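Local coordinates for CD180 antigen (Mus musculus, PDB 3T6Q), which may cooperate with MD-1 and TLR4 to mediate the innate immune response of B cells to bacterial lipopolysaccharide, leading to NF-kappa-B activation, at residues F95-L101 / F122-Q128; A106-F112 / T130-L136; I491-T497 / E518-H522. One frame throughout, in Å; residues are numbered along the deposited sequence.

Contact 1: residues F95-L101 / F122-Q128; sequences FMAETAL and FIPLHNQ
Two mostly irregular segments run side by side, with Met96 level with Ile123 (CA-CA 6.6 Å), Glu98 with Pro124 (5.4 Å) and Leu101 with Asn127 (6.8 Å). After strand 95-96, a type I turn from Ala97 to Ala100 bends the first segment; another, Leu125 to Gln128, bends the second. Between Met96 and Leu101 the first segment leaves a hollow, and the Pro124 ring plugs it: its CG lies 3.5 Å from Ala97 O, its CD 3.8 Å from Met96 CG. Met96, extended with all chi angles t, slides past the proline until its SD is 4.0 Å from Ile123 CG2. Leu101 (m, t) is the answering bump, its CD1 3.9 Å from both Pro124 O and Leu125 CD2. Gln128 NE2 closes that end with a 2.8 Å hydrogen bond to Leu101 O. Water 2 sits in the remaining gap, accepting from Leu101 N (3.0 Å) and lying 3.0 Å from both Ala97 O and Pro124 O. At the edge, Glu98 turns to another protein, its salt-bridge partner being a basic side chain of the Lymphocyte antigen 86 chain, whose residues also meet Phe122 and Pro124. This is the convex-side stacking of consecutive repeats, LRR 3 on LRR 4, in a leucine-rich-repeat solenoid.

Contact 2: residues A106-F112 / T130-L136; sequences ALKHLFF and TLESLYL
The salt bridge from Lys108 NZ to Glu132 OE1, 2.8 Å, ties the starts of two neighbouring strands in the parallel sheet of the leucine-rich-repeat solenoid, LRR 4 beside LRR 5. Next to it, Lys108 O takes two backbone hydrogen bonds, from Glu132 N at 2.7 Å and Ser133 N at 2.8 Å; Lys108 and Glu132 both have psi near -36°, a kink just before each strand. From there strands 109-111 and 133-135 run parallel, axes 4.8 Å apart at 3°, pairing His109 with Ser133, Leu110 with Leu134 and Phe111 with Tyr135. Leu110 N donates to Ser133 O (3.0 Å), Tyr135 N to Leu110 O (3.0 Å) and Phe112 N to Tyr135 O (2.9 Å). Water 5 bridges Leu107 O and Thr130 N at the entry.

Side chains alternate between the two faces. On one, His109 ND1 and Ser133 OG share a hydrogen bond of 2.9 Å; two residues on, Phe111 and Tyr135, with matching chi1 (m) and chi2 near -100°, form an offset stack with centroids 4.2 Å apart and planes at 11°. Both rings are packed on by basic side-chain atoms of the Lymphocyte antigen 86 chain. The other face carries the leucines that fill the solenoid's interior: Leu110 against Leu134, with Leu131 CD2 reaching 4.4 Å from Leu110 CB. Strands 85-87 and 157-159 continue the sheet beyond this pair. Past the strand ends the interior packing continues, Phe112 CB lying 4.0 Å from Leu136 CD2.

Contact 3: residues I491-T497 / E518-H522; sequences IDQHAFT and EALSH
Ala519, Gln493 and Phe496 carry much of this contact, with His522 closing one end. Two type I turns, Asp492 to Ala495 and His494 to Thr497, coil the first segment as it leaves strand 490-491; an Asx turn, His494 N to Asp492 OD2 at 2.9 Å, steadies the first. The second segment starts within a 3-10 turn that includes Glu518 and Ala519, and runs on to His522. The backbones come closest where the CA atoms of Gln493 and Ala519 are 4.1 Å apart, with Ala519 CA directing a C-H...O contact at Gln493 O (3.5 Å). The small methyl tucks in beside two larger side chains: Ala519 CB is 3.7 Å from Ile491 CG2 and 3.9 Å from Phe496 CD2. Gln493 (chi1 p, chi2 t) lies alongside Glu518, its CB 3.5 Å from Glu518 CG in the conformer given here. Phe496, chi1 m, turns inward and also reaches Leu520, CD2 to CD2 at 4.3 Å. Water 6 stitches the turns together, bonded to Gln493 O (2.8 Å), Phe496 N (2.8 Å) and Ala519 O (2.7 Å). At the far end the His522 ring, chi1 p, lays a face against Thr497 CA, a CH-pi contact 4.0 Å from the ring centroid, while its NE2 is hydrogen-bonded to Leu499 O.

These turns belong to the outer side of LRR 17 and LRR 18, away from the strands 480-482, 504-506 and 527-529 of the long sheet. Strand 465-466 of the preceding repeat packs against Ile491 and Phe496, and helix 543-547 of the following one against Glu518 and Ser521.

How the contacts relate
Contacts 1 and 2 interlock: their segments alternate along the chain, their centres are 12 Å apart, and together they join LRR 3, 4 and 5. Contact 2 is strand pairing in the long sheet, contact 1 the packing behind it, and the two meet in the shared interior, where Ile123 CD1 lies 3.4 Å from Phe112 CD1. Contact 3 follows much later, across the chain's centre, about 66 Å from contact 1 and 55 Å from contact 2 between centres. It repeats the packing of one repeat's outer-side turns on the next. Contacts 1 and 2 meet Lymphocyte antigen 86, whereas no other protein chain touches contact 3, so such inter-repeat packing occurs both at and away from the partner interface.

Contact 1: residues F95-L101 / F122-Q128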
# COMPACT_ATOMS: atom_id res chain seq x y z
N PHE A 95 -8.03 -4.31 -10.77
CA PHE A 95 -8.42 -5.70 -11.08
C PHE A 95 -7.72 -6.19 -12.29
O PHE A 95 -7.48 -5.44 -13.22
CB PHE A 95 -9.95 -5.82 -11.33
CG PHE A 95 -10.50 -7.23 -11.19
CD1 PHE A 95 -10.73 -7.78 -9.93
CD2 PHE A 95 -10.83 -8.00 -12.33
CE1 PHE A 95 -11.26 -9.07 -9.80
CE2 PHE A 95 -11.35 -9.28 -12.21
CZ PHE A 95 -11.56 -9.81 -10.94
N MET A 96 -7.47 -7.49 -12.31
CA MET A 96 -6.79 -8.10 -13.43
C MET A 96 -7.61 -9.34 -13.81
O MET A 96 -7.89 -10.22 -12.96
CB MET A 96 -5.36 -8.46 -13.01
CG MET A 96 -4.62 -9.26 -14.05
SD MET A 96 -2.90 -9.45 -13.50
CE MET A 96 -2.13 -9.97 -15.03
N ALA A 97 -8.03 -9.38 -15.06
CA ALA A 97 -8.91 -10.44 -15.56
C ALA A 97 -8.27 -11.83 -15.55
O ALA A 97 -7.05 -11.99 -15.73
CB ALA A 97 -9.39 -10.08 -16.95
N GLU A 98 -9.11 -12.83 -15.35
CA GLU A 98 -8.72 -14.25 -15.41
C GLU A 98 -7.86 -14.56 -16.63
O GLU A 98 -6.85 -15.25 -16.51
CB GLU A 98 -10.00 -15.10 -15.46
CG GLU A 98 -10.24 -16.13 -14.37
CD GLU A 98 -9.51 -15.89 -13.06
OE1 GLU A 98 -9.88 -14.98 -12.27
OE2 GLU A 98 -8.59 -16.67 -12.80
N THR A 99 -8.26 -14.05 -17.80
CA THR A 99 -7.59 -14.34 -19.09
C THR A 99 -6.55 -13.30 -19.53
O THR A 99 -6.06 -13.32 -20.67
CB THR A 99 -8.63 -14.53 -20.24
OG1 THR A 99 -9.25 -13.27 -20.55
CG2 THR A 99 -9.69 -15.51 -19.85
N ALA A 100 -6.20 -12.36 -18.64
CA ALA A 100 -5.29 -11.28 -19.02
C ALA A 100 -3.97 -11.84 -19.51
O ALA A 100 -3.40 -11.34 -20.50
CB ALA A 100 -5.06 -10.32 -17.84
N LEU A 101 -3.50 -12.91 -18.86
CA LEU A 101 -2.22 -13.54 -19.23
C LEU A 101 -2.37 -14.84 -20.04
O LEU A 101 -1.51 -15.73 -19.95
CB LEU A 101 -1.40 -13.81 -17.96
CG LEU A 101 -0.84 -12.60 -17.20
CD1 LEU A 101 -0.33 -13.02 -15.83
CD2 LEU A 101 0.27 -11.98 -18.04
N PHE A 122 -4.52 -12.07 -6.51
CA PHE A 122 -4.86 -10.93 -7.40
C PHE A 122 -4.38 -11.23 -8.83
O PHE A 122 -4.91 -10.69 -9.78
CB PHE A 122 -4.18 -9.64 -6.90
CG PHE A 122 -4.60 -8.40 -7.64
CD1 PHE A 122 -3.93 -8.00 -8.80
CD2 PHE A 122 -5.68 -7.64 -7.19
CE1 PHE A 122 -4.29 -6.86 -9.49
CE2 PHE A 122 -6.04 -6.49 -7.88
CZ PHE A 122 -5.36 -6.10 -9.03
N ILE A 123 -3.31 -12.02 -8.96
CA ILE A 123 -2.68 -12.24 -10.25
C ILE A 123 -3.08 -13.65 -10.74
O ILE A 123 -2.65 -14.66 -10.14
CB ILE A 123 -1.14 -12.13 -10.16
CG1 ILE A 123 -0.74 -10.88 -9.33
CG2 ILE A 123 -0.55 -12.09 -11.56
CD1 ILE A 123 0.74 -10.87 -8.94
N PRO A 124 -3.94 -13.71 -11.77
CA PRO A 124 -4.37 -15.06 -12.23
C PRO A 124 -3.27 -15.67 -13.06
O PRO A 124 -3.02 -15.24 -14.18
CB PRO A 124 -5.64 -14.77 -13.07
CG PRO A 124 -6.09 -13.39 -12.67
CD PRO A 124 -4.81 -12.64 -12.32
N LEU A 125 -2.52 -16.59 -12.46
CA LEU A 125 -1.32 -17.13 -13.12
C LEU A 125 -1.46 -18.58 -13.63
O LEU A 125 -0.46 -19.19 -13.96
CB LEU A 125 -0.12 -17.07 -12.18
CG LEU A 125 0.45 -15.67 -11.96
CD1 LEU A 125 1.18 -15.62 -10.63
CD2 LEU A 125 1.33 -15.25 -13.12
N HIS A 126 -2.67 -19.12 -13.65
CA HIS A 126 -2.91 -20.52 -14.08
C HIS A 126 -2.41 -20.87 -15.49
O HIS A 126 -2.16 -22.04 -15.77
CB HIS A 126 -4.39 -20.82 -13.95
CG HIS A 126 -5.26 -19.88 -14.73
ND1 HIS A 126 -5.67 -18.69 -14.24
CD2 HIS A 126 -5.75 -19.96 -16.03
CE1 HIS A 126 -6.40 -18.05 -15.17
NE2 HIS A 126 -6.46 -18.83 -16.26
N ASN A 127 -2.22 -19.88 -16.36
CA ASN A 127 -1.65 -20.10 -17.69
C ASN A 127 -0.10 -20.07 -17.77
O ASN A 127 0.46 -20.26 -18.85
CB ASN A 127 -2.19 -19.07 -18.70
CG ASN A 127 -3.56 -19.42 -19.22
OD1 ASN A 127 -3.82 -20.56 -19.59
ND2 ASN A 127 -4.47 -18.42 -19.25
N GLN A 128 0.57 -19.72 -16.67
CA GLN A 128 2.02 -19.52 -16.72
C GLN A 128 2.67 -20.76 -16.11
O GLN A 128 2.94 -20.81 -14.89
CB GLN A 128 2.46 -18.22 -15.98
CG GLN A 128 2.44 -17.01 -16.88
CD GLN A 128 1.02 -16.72 -17.33
OE1 GLN A 128 0.12 -16.57 -16.51
NE2 GLN A 128 0.81 -16.67 -18.64
O HOH W 1 -7.14 -9.13 -9.81
O HOH W 2 -4.31 -13.29 -15.99
O HOH W 3 -6.02 -18.38 -11.56
O HOH W 4 -4.53 -16.05 -18.04

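Contact 2: residues A106-F112 / T130-L136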
# COMPACT_ATOMS: atom_id res chain seq x y z
N ALA A 106 4.66 -18.96 -22.14
CA ALA A 106 6.08 -19.20 -21.80
C ALA A 106 6.72 -18.06 -20.98
O ALA A 106 7.95 -17.96 -20.91
CB ALA A 106 6.95 -19.50 -23.04
N LEU A 107 5.89 -17.21 -20.36
CA LEU A 107 6.43 -16.11 -19.54
C LEU A 107 7.41 -16.65 -18.49
O LEU A 107 7.11 -17.63 -17.83
CB LEU A 107 5.31 -15.38 -18.82
CG LEU A 107 5.75 -14.01 -18.27
CD1 LEU A 107 6.04 -13.02 -19.40
CD2 LEU A 107 4.71 -13.52 -17.30
N LYS A 108 8.56 -15.99 -18.33
CA LYS A 108 9.53 -16.43 -17.31
C LYS A 108 9.66 -15.54 -16.05
O LYS A 108 9.79 -16.06 -14.93
CB LYS A 108 10.87 -16.71 -17.94
CG LYS A 108 10.77 -17.87 -18.96
CD LYS A 108 11.99 -18.74 -19.02
CE LYS A 108 13.24 -17.97 -19.39
NZ LYS A 108 14.48 -18.77 -19.12
N HIS A 109 9.54 -14.23 -16.24
CA HIS A 109 9.78 -13.27 -15.13
C HIS A 109 8.68 -12.24 -15.13
O HIS A 109 8.39 -11.60 -16.15
CB HIS A 109 11.12 -12.58 -15.35
CG HIS A 109 12.25 -13.54 -15.76
ND1 HIS A 109 12.76 -14.44 -14.91
CD2 HIS A 109 12.91 -13.72 -16.98
CE1 HIS A 109 13.74 -15.16 -15.55
NE2 HIS A 109 13.82 -14.71 -16.81
N LEU A 110 8.06 -12.07 -13.98
CA LEU A 110 6.94 -11.13 -13.89
C LEU A 110 7.22 -10.23 -12.69
O LEU A 110 7.51 -10.74 -11.60
CB LEU A 110 5.63 -11.90 -13.70
CG LEU A 110 4.35 -11.09 -13.39
CD1 LEU A 110 4.05 -10.16 -14.54
CD2 LEU A 110 3.15 -12.00 -13.18
N PHE A 111 7.15 -8.91 -12.92
CA PHE A 111 7.35 -7.90 -11.84
C PHE A 111 6.00 -7.23 -11.54
O PHE A 111 5.35 -6.64 -12.43
CB PHE A 111 8.37 -6.89 -12.28
CG PHE A 111 9.75 -7.49 -12.52
CD1 PHE A 111 10.76 -7.39 -11.55
CD2 PHE A 111 10.01 -8.27 -13.68
CE1 PHE A 111 12.03 -7.93 -11.77
CE2 PHE A 111 11.27 -8.87 -13.87
CZ PHE A 111 12.28 -8.69 -12.91
N PHE A 112 5.58 -7.37 -10.31
CA PHE A 112 4.29 -6.83 -9.85
C PHE A 112 4.54 -6.02 -8.56
O PHE A 112 3.75 -6.02 -7.64
CB PHE A 112 3.34 -7.99 -9.57
CG PHE A 112 2.05 -7.91 -10.33
CD1 PHE A 112 0.88 -7.51 -9.69
CD2 PHE A 112 2.01 -8.25 -11.68
CE1 PHE A 112 -0.31 -7.43 -10.37
CE2 PHE A 112 0.80 -8.20 -12.38
CZ PHE A 112 -0.34 -7.76 -11.73
N THR A 130 5.64 -22.20 -16.93
CA THR A 130 7.11 -22.18 -16.89
C THR A 130 7.69 -20.95 -16.14
O THR A 130 8.82 -20.55 -16.38
CB THR A 130 7.76 -22.32 -18.31
OG1 THR A 130 7.71 -21.08 -19.04
CG2 THR A 130 7.09 -23.43 -19.12
N LEU A 131 6.91 -20.36 -15.23
CA LEU A 131 7.33 -19.12 -14.55
C LEU A 131 8.61 -19.39 -13.74
O LEU A 131 8.64 -20.32 -12.94
CB LEU A 131 6.24 -18.71 -13.55
CG LEU A 131 5.82 -17.24 -13.34
CD1 LEU A 131 5.73 -16.91 -11.86
CD2 LEU A 131 6.61 -16.21 -14.10
N GLU A 132 9.62 -18.53 -13.90
CA GLU A 132 10.90 -18.61 -13.18
C GLU A 132 11.09 -17.58 -12.05
O GLU A 132 11.68 -17.92 -11.04
CB GLU A 132 12.05 -18.43 -14.15
CG GLU A 132 12.08 -19.53 -15.18
CD GLU A 132 13.34 -19.48 -16.02
OE1 GLU A 132 13.43 -20.30 -16.96
OE2 GLU A 132 14.22 -18.64 -15.75
N SER A 133 10.59 -16.36 -12.23
CA SER A 133 10.78 -15.26 -11.25
C SER A 133 9.45 -14.58 -11.01
O SER A 133 8.77 -14.21 -11.97
CB SER A 133 11.73 -14.21 -11.80
OG SER A 133 13.01 -14.76 -12.00
N LEU A 134 9.10 -14.33 -9.74
CA LEU A 134 7.94 -13.55 -9.43
C LEU A 134 8.32 -12.49 -8.39
O LEU A 134 8.68 -12.85 -7.26
CB LEU A 134 6.88 -14.47 -8.83
CG LEU A 134 5.39 -14.21 -9.08
CD1 LEU A 134 4.49 -14.73 -7.98
CD2 LEU A 134 4.98 -12.82 -9.56
N TYR A 135 8.21 -11.20 -8.74
CA TYR A 135 8.58 -10.11 -7.82
C TYR A 135 7.31 -9.43 -7.31
O TYR A 135 6.57 -8.85 -8.08
CB TYR A 135 9.46 -9.10 -8.57
CG TYR A 135 10.82 -9.68 -8.92
CD1 TYR A 135 11.96 -9.38 -8.14
CD2 TYR A 135 10.95 -10.56 -9.98
CE1 TYR A 135 13.22 -9.93 -8.46
CE2 TYR A 135 12.21 -11.10 -10.32
CZ TYR A 135 13.32 -10.79 -9.54
OH TYR A 135 14.56 -11.34 -9.89
N LEU A 136 7.08 -9.53 -6.02
CA LEU A 136 5.85 -9.07 -5.39
C LEU A 136 6.16 -8.02 -4.30
O LEU A 136 5.39 -7.85 -3.38
CB LEU A 136 5.20 -10.28 -4.77
CG LEU A 136 4.80 -11.40 -5.81
CD1 LEU A 136 4.17 -12.56 -5.04
CD2 LEU A 136 3.82 -10.87 -6.85
O HOH W 5 4.99 -19.54 -17.96

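Contact 3: residues I491-T497 / E518-H522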
# COMPACT_ATOMS: atom_id res chain seq x y z
N ILE A 491 55.49 10.42 -27.99
CA ILE A 491 55.94 9.05 -27.78
C ILE A 491 56.95 8.80 -28.88
O ILE A 491 56.64 8.93 -30.07
CB ILE A 491 54.74 8.04 -27.88
CG1 ILE A 491 53.62 8.42 -26.89
CG2 ILE A 491 55.23 6.59 -27.65
CD1 ILE A 491 52.46 7.45 -26.89
N ASP A 492 58.18 8.50 -28.49
CA ASP A 492 59.20 8.13 -29.45
C ASP A 492 58.72 6.98 -30.34
O ASP A 492 58.06 6.06 -29.86
CB ASP A 492 60.48 7.73 -28.69
CG ASP A 492 61.67 7.61 -29.61
OD1 ASP A 492 62.40 8.60 -29.74
OD2 ASP A 492 61.85 6.55 -30.24
N GLN A 493 59.07 7.00 -31.63
CA GLN A 493 58.66 5.94 -32.56
C GLN A 493 59.11 4.53 -32.18
O GLN A 493 58.52 3.54 -32.66
CB GLN A 493 59.18 6.22 -33.97
CG GLN A 493 60.69 6.35 -34.09
CD GLN A 493 61.14 6.40 -35.53
OE1 GLN A 493 60.61 5.69 -36.40
NE2 GLN A 493 62.13 7.23 -35.80
N HIS A 494 60.17 4.44 -31.37
CA HIS A 494 60.71 3.15 -30.94
C HIS A 494 60.38 2.84 -29.51
O HIS A 494 60.92 1.88 -28.97
CB HIS A 494 62.25 3.08 -31.18
CG HIS A 494 62.62 3.11 -32.63
ND1 HIS A 494 62.20 2.17 -33.51
CD2 HIS A 494 63.37 4.03 -33.37
CE1 HIS A 494 62.67 2.47 -34.74
NE2 HIS A 494 63.37 3.61 -34.65
N ALA A 495 59.48 3.62 -28.89
CA ALA A 495 59.13 3.43 -27.47
C ALA A 495 58.54 2.07 -27.08
O ALA A 495 58.68 1.63 -25.92
CB ALA A 495 58.19 4.54 -27.00
N PHE A 496 57.85 1.44 -28.01
CA PHE A 496 57.07 0.23 -27.73
C PHE A 496 57.56 -0.93 -28.58
O PHE A 496 56.88 -1.96 -28.65
CB PHE A 496 55.59 0.45 -28.08
CG PHE A 496 54.90 1.54 -27.28
CD1 PHE A 496 55.24 1.82 -25.95
CD2 PHE A 496 53.87 2.26 -27.88
CE1 PHE A 496 54.56 2.80 -25.23
CE2 PHE A 496 53.17 3.23 -27.16
CZ PHE A 496 53.52 3.50 -25.84
N THR A 497 58.72 -0.76 -29.25
CA THR A 497 59.21 -1.76 -30.21
C THR A 497 59.42 -3.19 -29.64
O THR A 497 59.19 -4.18 -30.34
CB THR A 497 60.50 -1.29 -30.93
OG1 THR A 497 60.33 0.07 -31.38
CG2 THR A 497 60.77 -2.15 -32.17
N GLU A 518 53.32 6.36 -35.14
CA GLU A 518 54.58 5.65 -35.49
C GLU A 518 55.12 4.67 -34.43
O GLU A 518 55.90 3.77 -34.75
CB GLU A 518 55.69 6.65 -35.87
CG GLU A 518 56.86 6.04 -36.63
CD GLU A 518 56.51 5.50 -38.01
OE1 GLU A 518 57.18 4.55 -38.45
OE2 GLU A 518 55.58 6.03 -38.67
N ALA A 519 54.70 4.86 -33.19
CA ALA A 519 55.07 3.97 -32.09
C ALA A 519 54.35 2.61 -32.15
O ALA A 519 54.77 1.67 -31.48
CB ALA A 519 54.75 4.66 -30.76
N LEU A 520 53.27 2.52 -32.95
CA LEU A 520 52.49 1.29 -33.15
C LEU A 520 52.81 0.61 -34.49
O LEU A 520 52.08 -0.28 -34.90
CB LEU A 520 50.98 1.59 -33.07
CG LEU A 520 50.80 2.39 -31.76
CD1 LEU A 520 49.86 3.56 -31.79
CD2 LEU A 520 50.66 1.44 -30.58
N SER A 521 53.88 1.05 -35.16
CA SER A 521 54.15 0.61 -36.53
C SER A 521 54.36 -0.90 -36.68
O SER A 521 54.00 -1.46 -37.70
CB SER A 521 55.34 1.35 -37.16
OG SER A 521 56.56 0.96 -36.54
N HIS A 522 54.96 -1.54 -35.68
CA HIS A 522 55.25 -2.98 -35.69
C HIS A 522 54.07 -3.85 -35.32
O HIS A 522 54.21 -5.08 -35.24
CB HIS A 522 56.40 -3.27 -34.73
CG HIS A 522 56.08 -2.92 -33.27
ND1 HIS A 522 55.84 -1.65 -32.87
CD2 HIS A 522 55.96 -3.72 -32.14
CE1 HIS A 522 55.59 -1.63 -31.54
NE2 HIS A 522 55.66 -2.90 -31.09
O HOH W 6 57.39 1.84 -30.70
O HOH W 7 57.78 0.26 -33.56